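Long-range contacts in protein HI_1472 (PDB 3PSH), which binds molybdate and tungstate in the periplasm and serves an ABC transporter that imports molybdate with low affinity: residues Q25-I31 against W278-E284; D192-S198 against I219-V225; L204-A209 against E290-A294. All blocks are in the same frame, centred on the assembly; numbering follows the deposited sequence.

Interaction 1 (Q25-I31 against W278-E284); sequences QHQTLNI and WGYPMPE. With MOO (molybdate ion), chain B.
Two buried segments, Gln25-Ile31 and Trp278-Glu284, meet around one bound molybdate. Gln25 is the N-cap of a helix that runs on from His26; Leu29 N, Asn30 N and Ile31 N bond back to the O atoms of Gln25, His26 and Gln27. Residues 278-281 are an extended loop apart from Gly279 (phi/psi -69/-20), and Met282 is the N-cap of the helix that starts at Pro283. The backbones stay apart: the nearest CA atoms, of Gln27 and Met282, are 7.2 Å from each other.

Each segment gives the anion two N-H donors. His26 (chi1 p) sends NE2 to MOO O4 at 2.8 Å, and Gln27 (chi1 m, chi2 100°) sends NE2 to MOO O3 at 2.8 Å. Gly279 N reaches MOO O1 at 2.8 Å, and Tyr280 N reaches MOO O3 at 3.0 Å. Tyr196 OH and Arg243 NH1 complete the hydrogen bonding. The side-chain amide of Gln27 lies over the Tyr280 ring, with Gln27 NE2 3.1 Å from Tyr280 CD2; Tyr280 OH is bonded to Asn92. His26 CD2 lies 3.7 Å from Trp278 CZ3.

Away from the ion, Asn30 ND2 donates to Glu284 OE2 at 2.7 Å and weakly to Met282 SD at 3.4 Å. Glu284 OE2 also pairs with Lys276, Glu284 OE1 bonds to Gln34 NE2, and Asn30 OD1 accepts from Tyr56 and Tyr319. Ile31 CD1 packs on Met282 CE at 3.7 Å.

The anion sits in the cleft typical of a periplasmic binding protein. Helix 48-52 covers His26 and Asn30, helix 132-151 covers Ile31, and helix 307-319 packs against Pro283 and Glu284.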
loop_
_atom_site.group_PDB
_atom_site.type_symbol
_atom_site.label_atom_id
_atom_site.label_comp_id
_atom_site.label_asym_id
_atom_site.label_seq_id
_atom_site.Cartn_x
_atom_site.Cartn_y
_atom_site.Cartn_z
ATOM N N GLN A 25 -5.893 -10.159 1.079
ATOM C CA GLN A 25 -4.905 -9.152 0.640
ATOM C C GLN A 25 -5.083 -7.985 1.607
ATOM O O GLN A 25 -6.232 -7.499 1.779
ATOM C CB GLN A 25 -5.217 -8.727 -0.801
ATOM C CG GLN A 25 -4.000 -7.899 -1.398
ATOM C CD GLN A 25 -4.381 -6.892 -2.421
ATOM O OE1 GLN A 25 -3.811 -6.922 -3.556
ATOM N NE2 GLN A 25 -5.351 -6.044 -2.127
ATOM N N HIS A 26 -4.009 -7.480 2.293
ATOM C CA HIS A 26 -4.052 -6.368 3.208
ATOM C C HIS A 26 -4.405 -5.020 2.568
ATOM O O HIS A 26 -5.077 -4.205 3.154
ATOM C CB HIS A 26 -2.719 -6.222 3.994
ATOM C CG HIS A 26 -1.488 -6.219 3.123
ATOM N ND1 HIS A 26 -1.118 -7.297 2.348
ATOM C CD2 HIS A 26 -0.495 -5.300 2.968
ATOM C CE1 HIS A 26 0.029 -7.048 1.728
ATOM N NE2 HIS A 26 0.377 -5.807 2.029
ATOM N N GLN A 27 -4.012 -4.866 1.304
ATOM C CA GLN A 27 -4.295 -3.584 0.623
ATOM C C GLN A 27 -5.791 -3.429 0.434
ATOM O O GLN A 27 -6.399 -2.384 0.748
ATOM C CB GLN A 27 -3.613 -3.437 -0.722
ATOM C CG GLN A 27 -2.073 -3.411 -0.395
ATOM C CD GLN A 27 -1.401 -4.710 -0.624
ATOM O OE1 GLN A 27 -1.987 -5.793 -0.557
ATOM N NE2 GLN A 27 -0.069 -4.607 -0.892
ATOM N N THR A 28 -6.396 -4.492 -0.104
ATOM C CA THR A 28 -7.861 -4.410 -0.254
ATOM C C THR A 28 -8.535 -4.313 1.158
ATOM O O THR A 28 -9.513 -3.588 1.298
ATOM C CB THR A 28 -8.371 -5.673 -0.903
ATOM O OG1 THR A 28 -7.996 -5.699 -2.288
ATOM C CG2 THR A 28 -9.888 -5.778 -0.767
ATOM N N LEU A 29 -8.032 -5.013 2.195
ATOM C CA LEU A 29 -8.600 -4.939 3.525
ATOM C C LEU A 29 -8.619 -3.477 3.991
ATOM O O LEU A 29 -9.613 -3.038 4.505
ATOM C CB LEU A 29 -7.828 -5.894 4.503
ATOM C CG LEU A 29 -8.376 -5.983 5.940
ATOM C CD1 LEU A 29 -9.960 -6.196 5.906
ATOM C CD2 LEU A 29 -7.669 -7.173 6.562
ATOM N N ASN A 30 -7.498 -2.749 3.830
ATOM C CA ASN A 30 -7.386 -1.380 4.350
ATOM C C ASN A 30 -8.402 -0.523 3.547
ATOM O O ASN A 30 -9.040 0.311 4.117
ATOM C CB ASN A 30 -5.917 -0.930 4.138
ATOM C CG ASN A 30 -5.695 0.509 4.566
ATOM O OD1 ASN A 30 -6.316 0.985 5.555
ATOM N ND2 ASN A 30 -4.784 1.178 3.864
ATOM N N ILE A 31 -8.482 -0.736 2.247
ATOM C CA ILE A 31 -9.554 -0.024 1.456
ATOM C C ILE A 31 -10.947 -0.293 2.017
ATOM O O ILE A 31 -11.737 0.652 2.201
ATOM C CB ILE A 31 -9.385 -0.252 -0.083
ATOM C CG1 ILE A 31 -8.051 0.364 -0.605
ATOM C CG2 ILE A 31 -10.730 0.212 -0.853
ATOM C CD1 ILE A 31 -7.628 -0.132 -1.927
ATOM N N TRP A 278 4.644 1.851 0.239
ATOM C CA TRP A 278 4.544 0.406 0.093
ATOM C C TRP A 278 4.698 0.103 -1.411
ATOM O O TRP A 278 4.732 0.970 -2.272
ATOM C CB TRP A 278 3.111 0.014 0.486
ATOM C CG TRP A 278 2.896 -0.062 1.923
ATOM C CD1 TRP A 278 3.823 0.303 2.966
ATOM C CD2 TRP A 278 1.726 -0.551 2.573
ATOM N NE1 TRP A 278 3.238 0.049 4.191
ATOM C CE2 TRP A 278 1.980 -0.518 3.970
ATOM C CE3 TRP A 278 0.505 -1.114 2.106
ATOM C CZ2 TRP A 278 1.007 -0.975 4.913
ATOM C CZ3 TRP A 278 -0.411 -1.620 3.054
ATOM C CH2 TRP A 278 -0.189 -1.475 4.425
ATOM N N GLY A 279 4.819 -1.174 -1.741
ATOM C CA GLY A 279 4.919 -1.492 -3.172
ATOM C C GLY A 279 3.618 -1.236 -3.927
ATOM O O GLY A 279 3.645 -1.037 -5.126
ATOM N N TYR A 280 2.514 -1.180 -3.200
ATOM C CA TYR A 280 1.161 -0.814 -3.723
ATOM C C TYR A 280 0.718 0.588 -3.192
ATOM O O TYR A 280 0.837 0.831 -1.955
ATOM C CB TYR A 280 0.072 -1.864 -3.238
ATOM C CG TYR A 280 0.196 -3.223 -3.899
ATOM C CD1 TYR A 280 -0.810 -3.722 -4.769
ATOM C CD2 TYR A 280 1.280 -4.036 -3.590
ATOM C CE1 TYR A 280 -0.689 -5.012 -5.375
ATOM C CE2 TYR A 280 1.434 -5.289 -4.204
ATOM C CZ TYR A 280 0.414 -5.772 -5.048
ATOM O OH TYR A 280 0.638 -7.042 -5.620
ATOM N N PRO A 281 -0.023 1.391 -4.004
ATOM C CA PRO A 281 -0.491 2.682 -3.554
ATOM C C PRO A 281 -1.730 2.478 -2.629
ATOM O O PRO A 281 -2.590 1.619 -2.925
ATOM C CB PRO A 281 -0.922 3.328 -4.839
ATOM C CG PRO A 281 -1.505 2.148 -5.767
ATOM C CD PRO A 281 -0.428 1.107 -5.434
ATOM N N MET A 282 -1.870 3.351 -1.628
ATOM C CA MET A 282 -3.016 3.330 -0.741
ATOM C C MET A 282 -3.470 4.754 -0.648
ATOM O O MET A 282 -2.627 5.672 -0.730
ATOM C CB MET A 282 -2.636 2.822 0.683
ATOM C CG MET A 282 -1.969 1.458 0.819
ATOM S SD MET A 282 -3.170 0.043 1.057
ATOM C CE MET A 282 -4.341 0.299 -0.272
ATOM N N PRO A 283 -4.796 4.961 -0.568
ATOM C CA PRO A 283 -5.298 6.309 -0.727
ATOM C C PRO A 283 -4.718 7.249 0.297
ATOM O O PRO A 283 -4.478 8.421 -0.057
ATOM C CB PRO A 283 -6.825 6.177 -0.511
ATOM C CG PRO A 283 -7.032 4.710 0.146
ATOM C CD PRO A 283 -5.853 3.916 -0.360
ATOM N N GLU A 284 -4.568 6.811 1.542
ATOM C CA GLU A 284 -3.962 7.712 2.571
ATOM C C GLU A 284 -2.520 8.019 2.344
ATOM O O GLU A 284 -2.030 9.057 2.830
ATOM C CB GLU A 284 -4.159 7.164 4.018
ATOM C CG GLU A 284 -3.389 5.867 4.355
ATOM C CD GLU A 284 -3.975 4.544 3.882
ATOM O OE1 GLU A 284 -4.861 4.553 2.992
ATOM O OE2 GLU A 284 -3.530 3.499 4.422
HETATM MO MO MOO B . 3.268 -3.990 -0.069
HETATM O O1 MOO B . 4.741 -3.202 0.192
HETATM O O2 MOO B . 3.454 -5.344 -1.117
HETATM O O3 MOO B . 2.169 -2.919 -0.803
HETATM O O4 MOO B . 2.615 -4.307 1.467
#

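Interaction 2 (D192-S198 against I219-V225); sequences DLGTYGS and IKGFKQV. With MOO (molybdate ion), chain B.
Strands 194-196 and 222-224 pair antiparallel, their short axes 4.7 Å apart at closest approach and 148° between directions. Thr195 and Lys223 form the hydrogen-bonded pair: Thr195 N to Lys223 O is 2.8 Å, and Lys223 N to Thr195 O is 2.9 Å. Gly194-Gln224 and Tyr196-Phe222 are the flanking non-hydrogen-bonded pairs. Further bonds are Val225 N to Leu193 O (2.8 Å), Gly197 N to Gly221 O (2.7 Å), Ser198 N to Ile219 O (2.8 Å) and Gly221 N to Ser198 O (2.8 Å). Gly221 has positive phi (58/-147), which favours glycine.

Tyr196, Phe222 and Gln224 share one face. Tyr196 takes chi1 m and chi2 -107°; Phe222 takes chi1 t and chi2 76°. The edge of Phe222 meets the face of Tyr196, with ring centroids 4.9 Å apart and planes at 65°. Phe222 CZ lies 4.0 Å from Gly194 CA, and a CB on Gly194 would clash with it. Gln224 is extended (chi1 t, chi2 t), and its NE2 donates to Asp192 O at 2.9 Å.

Thr195 (chi1 t) and Lys223 point to the other face. Thr195 CG2 touches Val225 CG1 at 3.7 Å, while Thr195 OG1 is bonded to Met188 O. Lys223 (m, m, t, p) folds back, so that its NZ bonds to Lys220 O at 2.9 Å. Leu193 CD2 meets Val225 CG2 at 4.0 Å.

Tyr196 OH donates to MOO O1 at 2.5 Å. The arrangement is a small two-stranded antiparallel sheet, separate from the parallel sheets of this periplasmic binding protein, which presents a tyrosine to the molybdate site.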
loop_
_atom_site.group_PDB
_atom_site.type_symbol
_atom_site.label_atom_id
_atom_site.label_comp_id
_atom_site.label_asym_id
_atom_site.label_seq_id
_atom_site.Cartn_x
_atom_site.Cartn_y
_atom_site.Cartn_z
ATOM N N ASP A 192 15.475 -7.320 7.343
ATOM C CA ASP A 192 16.375 -8.263 6.659
ATOM C C ASP A 192 16.963 -7.826 5.285
ATOM O O ASP A 192 16.867 -8.601 4.338
ATOM C CB ASP A 192 15.648 -9.620 6.559
ATOM C CG ASP A 192 15.279 -10.135 7.927
ATOM O OD1 ASP A 192 16.173 -10.127 8.809
ATOM O OD2 ASP A 192 14.093 -10.476 8.148
ATOM N N LEU A 193 17.469 -6.586 5.180
ATOM C CA LEU A 193 18.044 -5.970 3.964
ATOM C C LEU A 193 17.106 -6.037 2.740
ATOM O O LEU A 193 17.542 -6.109 1.597
ATOM C CB LEU A 193 19.458 -6.442 3.623
ATOM C CG LEU A 193 20.555 -5.543 4.254
ATOM C CD1 LEU A 193 21.779 -6.527 4.291
ATOM C CD2 LEU A 193 20.825 -4.359 3.365
ATOM N N GLY A 194 15.825 -5.952 3.028
ATOM C CA GLY A 194 14.807 -5.927 1.927
ATOM C C GLY A 194 14.649 -4.452 1.473
ATOM O O GLY A 194 14.720 -3.517 2.291
ATOM N N THR A 195 14.436 -4.246 0.178
ATOM C CA THR A 195 14.062 -2.854 -0.275
ATOM C C THR A 195 13.150 -2.969 -1.447
ATOM O O THR A 195 12.894 -4.121 -1.955
ATOM C CB THR A 195 15.317 -1.985 -0.569
ATOM O OG1 THR A 195 14.893 -0.628 -0.680
ATOM C CG2 THR A 195 15.908 -2.309 -1.961
ATOM N N TYR A 196 12.667 -1.847 -1.940
ATOM C CA TYR A 196 11.868 -1.862 -3.203
ATOM C C TYR A 196 12.606 -1.154 -4.270
ATOM O O TYR A 196 13.130 -0.008 -4.109
ATOM C CB TYR A 196 10.544 -1.101 -3.050
ATOM C CG TYR A 196 9.640 -1.676 -1.974
ATOM C CD1 TYR A 196 8.446 -2.413 -2.271
ATOM C CD2 TYR A 196 9.892 -1.436 -0.580
ATOM C CE1 TYR A 196 7.543 -2.858 -1.192
ATOM C CE2 TYR A 196 9.066 -1.954 0.420
ATOM C CZ TYR A 196 7.901 -2.704 0.160
ATOM O OH TYR A 196 7.069 -3.090 1.170
ATOM N N GLY A 197 12.623 -1.762 -5.423
ATOM C CA GLY A 197 13.233 -1.155 -6.513
ATOM C C GLY A 197 12.178 -0.629 -7.520
ATOM O O GLY A 197 11.102 -0.164 -7.131
ATOM N N SER A 198 12.405 -0.784 -8.836
ATOM C CA SER A 198 11.488 -0.298 -9.864
ATOM C C SER A 198 10.109 -1.048 -9.859
ATOM O O SER A 198 10.011 -2.176 -9.291
ATOM C CB SER A 198 12.094 -0.364 -11.312
ATOM O OG SER A 198 12.321 -1.782 -11.582
ATOM N N ILE A 219 17.462 -2.343 -9.054
ATOM C CA ILE A 219 16.621 -3.373 -8.443
ATOM C C ILE A 219 15.252 -3.357 -9.032
ATOM O O ILE A 219 14.642 -2.342 -9.273
ATOM C CB ILE A 219 16.560 -3.249 -6.855
ATOM C CG1 ILE A 219 17.958 -3.106 -6.219
ATOM C CG2 ILE A 219 15.905 -4.521 -6.227
ATOM C CD1 ILE A 219 18.951 -4.273 -6.573
ATOM N N LYS A 220 14.737 -4.573 -9.271
ATOM C CA LYS A 220 13.361 -4.727 -9.743
ATOM C C LYS A 220 12.422 -5.179 -8.634
ATOM O O LYS A 220 12.540 -6.310 -8.092
ATOM C CB LYS A 220 13.377 -5.763 -10.882
ATOM C CG LYS A 220 12.013 -5.844 -11.625
ATOM C CD LYS A 220 11.990 -7.222 -12.408
ATOM C CE LYS A 220 10.740 -7.234 -13.297
ATOM N NZ LYS A 220 10.693 -8.316 -14.288
ATOM N N GLY A 221 11.485 -4.274 -8.279
ATOM C CA GLY A 221 10.501 -4.612 -7.263
ATOM C C GLY A 221 11.088 -4.996 -5.933
ATOM O O GLY A 221 12.065 -4.367 -5.444
ATOM N N PHE A 222 10.444 -5.900 -5.215
ATOM C CA PHE A 222 10.791 -6.033 -3.820
ATOM C C PHE A 222 11.868 -7.113 -3.736
ATOM O O PHE A 222 11.667 -8.272 -4.152
ATOM C CB PHE A 222 9.579 -6.356 -2.926
ATOM C CG PHE A 222 9.989 -6.533 -1.453
ATOM C CD1 PHE A 222 10.303 -5.419 -0.638
ATOM C CD2 PHE A 222 10.327 -7.844 -0.988
ATOM C CE1 PHE A 222 10.787 -5.576 0.637
ATOM C CE2 PHE A 222 10.811 -8.005 0.297
ATOM C CZ PHE A 222 11.047 -6.885 1.116
ATOM N N LYS A 223 13.080 -6.750 -3.260
ATOM C CA LYS A 223 14.207 -7.717 -3.244
ATOM C C LYS A 223 15.059 -7.594 -1.991
ATOM O O LYS A 223 15.085 -6.495 -1.392
ATOM C CB LYS A 223 15.132 -7.566 -4.464
ATOM C CG LYS A 223 14.478 -7.879 -5.825
ATOM C CD LYS A 223 14.171 -9.363 -5.978
ATOM C CE LYS A 223 13.201 -9.579 -7.169
ATOM N NZ LYS A 223 13.499 -8.969 -8.506
ATOM N N GLN A 224 15.767 -8.673 -1.619
ATOM C CA GLN A 224 16.861 -8.579 -0.635
ATOM C C GLN A 224 18.107 -8.121 -1.351
ATOM O O GLN A 224 18.451 -8.662 -2.435
ATOM C CB GLN A 224 17.169 -9.949 0.006
ATOM C CG GLN A 224 18.183 -9.830 1.196
ATOM C CD GLN A 224 18.340 -11.100 2.031
ATOM O OE1 GLN A 224 18.685 -12.154 1.494
ATOM N NE2 GLN A 224 18.104 -10.994 3.345
ATOM N N VAL A 225 18.749 -7.086 -0.789
ATOM C CA VAL A 225 19.975 -6.525 -1.383
ATOM C C VAL A 225 21.109 -6.811 -0.397
ATOM O O VAL A 225 20.865 -7.295 0.737
ATOM C CB VAL A 225 19.752 -5.009 -1.694
ATOM C CG1 VAL A 225 18.442 -4.890 -2.627
ATOM C CG2 VAL A 225 19.507 -4.182 -0.459
HETATM MO MO MOO B . 3.268 -3.990 -0.069
HETATM O O1 MOO B . 4.741 -3.202 0.192
HETATM O O2 MOO B . 3.454 -5.344 -1.117
HETATM O O3 MOO B . 2.169 -2.919 -0.803
HETATM O O4 MOO B . 2.615 -4.307 1.467
#

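Interaction 3 (L204-A209 against E290-A294)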
loop_
_atom_site.group_PDB
_atom_site.type_symbol
_atom_site.label_atom_id
_atom_site.label_comp_id
_atom_site.label_asym_id
_atom_site.label_seq_id
_atom_site.Cartn_x
_atom_site.Cartn_y
_atom_site.Cartn_z
ATOM N N LEU A 204 7.401 6.176 -6.466
ATOM C CA LEU A 204 6.438 7.208 -6.877
ATOM C C LEU A 204 6.184 8.140 -5.726
ATOM O O LEU A 204 6.116 9.369 -5.876
ATOM C CB LEU A 204 5.100 6.634 -7.384
ATOM C CG LEU A 204 5.294 6.049 -8.840
ATOM C CD1 LEU A 204 4.180 5.130 -9.118
ATOM C CD2 LEU A 204 5.223 7.207 -9.805
ATOM N N MET A 205 6.051 7.567 -4.528
ATOM C CA MET A 205 5.827 8.463 -3.347
ATOM C C MET A 205 7.024 9.385 -3.164
ATOM O O MET A 205 6.826 10.577 -2.976
ATOM C CB MET A 205 5.622 7.682 -2.049
ATOM C CG MET A 205 5.370 8.589 -0.810
ATOM S SD MET A 205 5.143 7.424 0.653
ATOM C CE MET A 205 6.813 6.913 0.968
ATOM N N MET A 206 8.205 8.812 -3.370
ATOM C CA MET A 206 9.444 9.606 -3.263
ATOM C C MET A 206 9.444 10.664 -4.387
ATOM O O MET A 206 9.596 11.891 -4.104
ATOM C CB MET A 206 10.620 8.684 -3.394
ATOM C CG MET A 206 10.686 7.782 -2.143
ATOM S SD MET A 206 12.132 6.765 -2.280
ATOM C CE MET A 206 12.130 5.713 -0.761
ATOM N N GLU A 207 9.072 10.307 -5.605
ATOM C CA GLU A 207 9.139 11.335 -6.703
ATOM C C GLU A 207 8.210 12.501 -6.470
ATOM O O GLU A 207 8.552 13.700 -6.703
ATOM C CB GLU A 207 8.755 10.672 -8.031
ATOM C CG GLU A 207 9.877 9.822 -8.552
ATOM C CD GLU A 207 9.431 8.978 -9.804
ATOM O OE1 GLU A 207 8.287 9.241 -10.280
ATOM O OE2 GLU A 207 10.248 8.196 -10.274
ATOM N N HIS A 208 6.997 12.218 -6.003
ATOM C CA HIS A 208 5.989 13.259 -5.815
ATOM C C HIS A 208 6.350 14.226 -4.667
ATOM O O HIS A 208 5.856 15.320 -4.602
ATOM C CB HIS A 208 4.630 12.634 -5.569
ATOM C CG HIS A 208 4.013 12.088 -6.825
ATOM N ND1 HIS A 208 3.247 12.853 -7.700
ATOM C CD2 HIS A 208 4.023 10.820 -7.326
ATOM C CE1 HIS A 208 2.838 12.078 -8.711
ATOM N NE2 HIS A 208 3.319 10.856 -8.521
ATOM N N ALA A 209 7.210 13.762 -3.766
ATOM C CA ALA A 209 7.624 14.636 -2.671
ATOM C C ALA A 209 9.060 15.148 -2.885
ATOM O O ALA A 209 9.779 15.488 -1.950
ATOM C CB ALA A 209 7.482 13.868 -1.303
ATOM N N GLU A 290 2.399 11.550 1.036
ATOM C CA GLU A 290 3.280 12.337 0.170
ATOM C C GLU A 290 3.437 13.764 0.714
ATOM O O GLU A 290 4.520 14.348 0.660
ATOM C CB GLU A 290 2.716 12.415 -1.238
ATOM C CG GLU A 290 2.798 11.027 -1.882
ATOM C CD GLU A 290 2.242 10.994 -3.327
ATOM O OE1 GLU A 290 1.772 12.021 -3.871
ATOM O OE2 GLU A 290 2.189 9.819 -3.898
ATOM N N VAL A 291 2.394 14.269 1.354
ATOM C CA VAL A 291 2.456 15.650 1.954
ATOM C C VAL A 291 3.414 15.553 3.187
ATOM O O VAL A 291 4.327 16.409 3.334
ATOM C CB VAL A 291 1.065 16.219 2.344
ATOM C CG1 VAL A 291 1.219 17.605 2.999
ATOM C CG2 VAL A 291 0.128 16.292 1.082
ATOM N N TRP A 292 3.269 14.523 4.061
ATOM C CA TRP A 292 4.285 14.362 5.120
ATOM C C TRP A 292 5.722 14.340 4.629
ATOM O O TRP A 292 6.605 15.073 5.208
ATOM C CB TRP A 292 3.991 13.103 5.938
ATOM C CG TRP A 292 5.006 12.931 7.078
ATOM C CD1 TRP A 292 4.866 13.390 8.345
ATOM C CD2 TRP A 292 6.195 12.149 7.056
ATOM N NE1 TRP A 292 5.942 13.028 9.120
ATOM C CE2 TRP A 292 6.795 12.257 8.351
ATOM C CE3 TRP A 292 6.881 11.415 6.030
ATOM C CZ2 TRP A 292 8.048 11.639 8.640
ATOM C CZ3 TRP A 292 8.169 10.814 6.323
ATOM C CH2 TRP A 292 8.703 10.929 7.641
ATOM N N LEU A 293 5.995 13.536 3.568
ATOM C CA LEU A 293 7.380 13.401 3.167
ATOM C C LEU A 293 7.836 14.764 2.539
ATOM O O LEU A 293 9.002 15.190 2.729
ATOM C CB LEU A 293 7.537 12.234 2.146
ATOM C CG LEU A 293 8.943 11.965 1.641
ATOM C CD1 LEU A 293 9.907 11.629 2.799
ATOM C CD2 LEU A 293 8.839 10.776 0.651
ATOM N N ALA A 294 6.928 15.411 1.786
ATOM C CA ALA A 294 7.286 16.704 1.130
ATOM C C ALA A 294 7.635 17.686 2.246
ATOM O O ALA A 294 8.635 18.392 2.136
ATOM C CB ALA A 294 6.153 17.228 0.306
#
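Leu204 barely takes part: its O lies 4.4 Å from Glu290 OE2. Met205 does more. Its CG rests on Glu290 CG at 3.7 Å and is 4.4 Å from Leu293 CD2. The CB of Met206 points away from 290-294, and its side chain touches Ala211 and Asn213 of strand 211-213, but Met206 CA is still 4.1 Å from Leu293 CD2. The axes of 204-208 and 290-294, parts of helices 201-208 and 283-297, cross at -53° with a closest approach of 9.1 Å. This is helix-helix packing in the alpha/beta fold of a periplasmic binding protein, and no hydrogen bond joins the two segments. His208 CB lies 3.4 Å from Glu290 OE1. Their polar partners lie outside: His208 NE2 bonds to Asp133, Glu290 OE2 to Tyr201, and Glu290 OE1 salt-bridges to Arg168. Ala209 comes closest in backbone terms, its CA 4.3 Å from that of Ala294. Its CB fits against Glu290 O at 3.6 Å, Leu293 CG at 3.8 Å and Ala294 N at 3.5 Å.

Interactions 1 and 2 both reach the molybdate. Their centres are about 19 Å apart, yet Gly279 N lies 3.2 Å from Tyr196 CE1. In sequence, both segments of interaction 2 fall between those of interaction 1. Interaction 3 does not touch the ion: the side chain of Met205 is about 10 Å from it. It is still tied to the site. Helix 283-297 begins in interaction 1 and continues into interaction 3, whose centre is about 17 Å from that of interaction 1. Helix 201-208 follows strand 194-196 of interaction 2 in the chain, and the nearest atoms of these two contacts are about 7 Å apart.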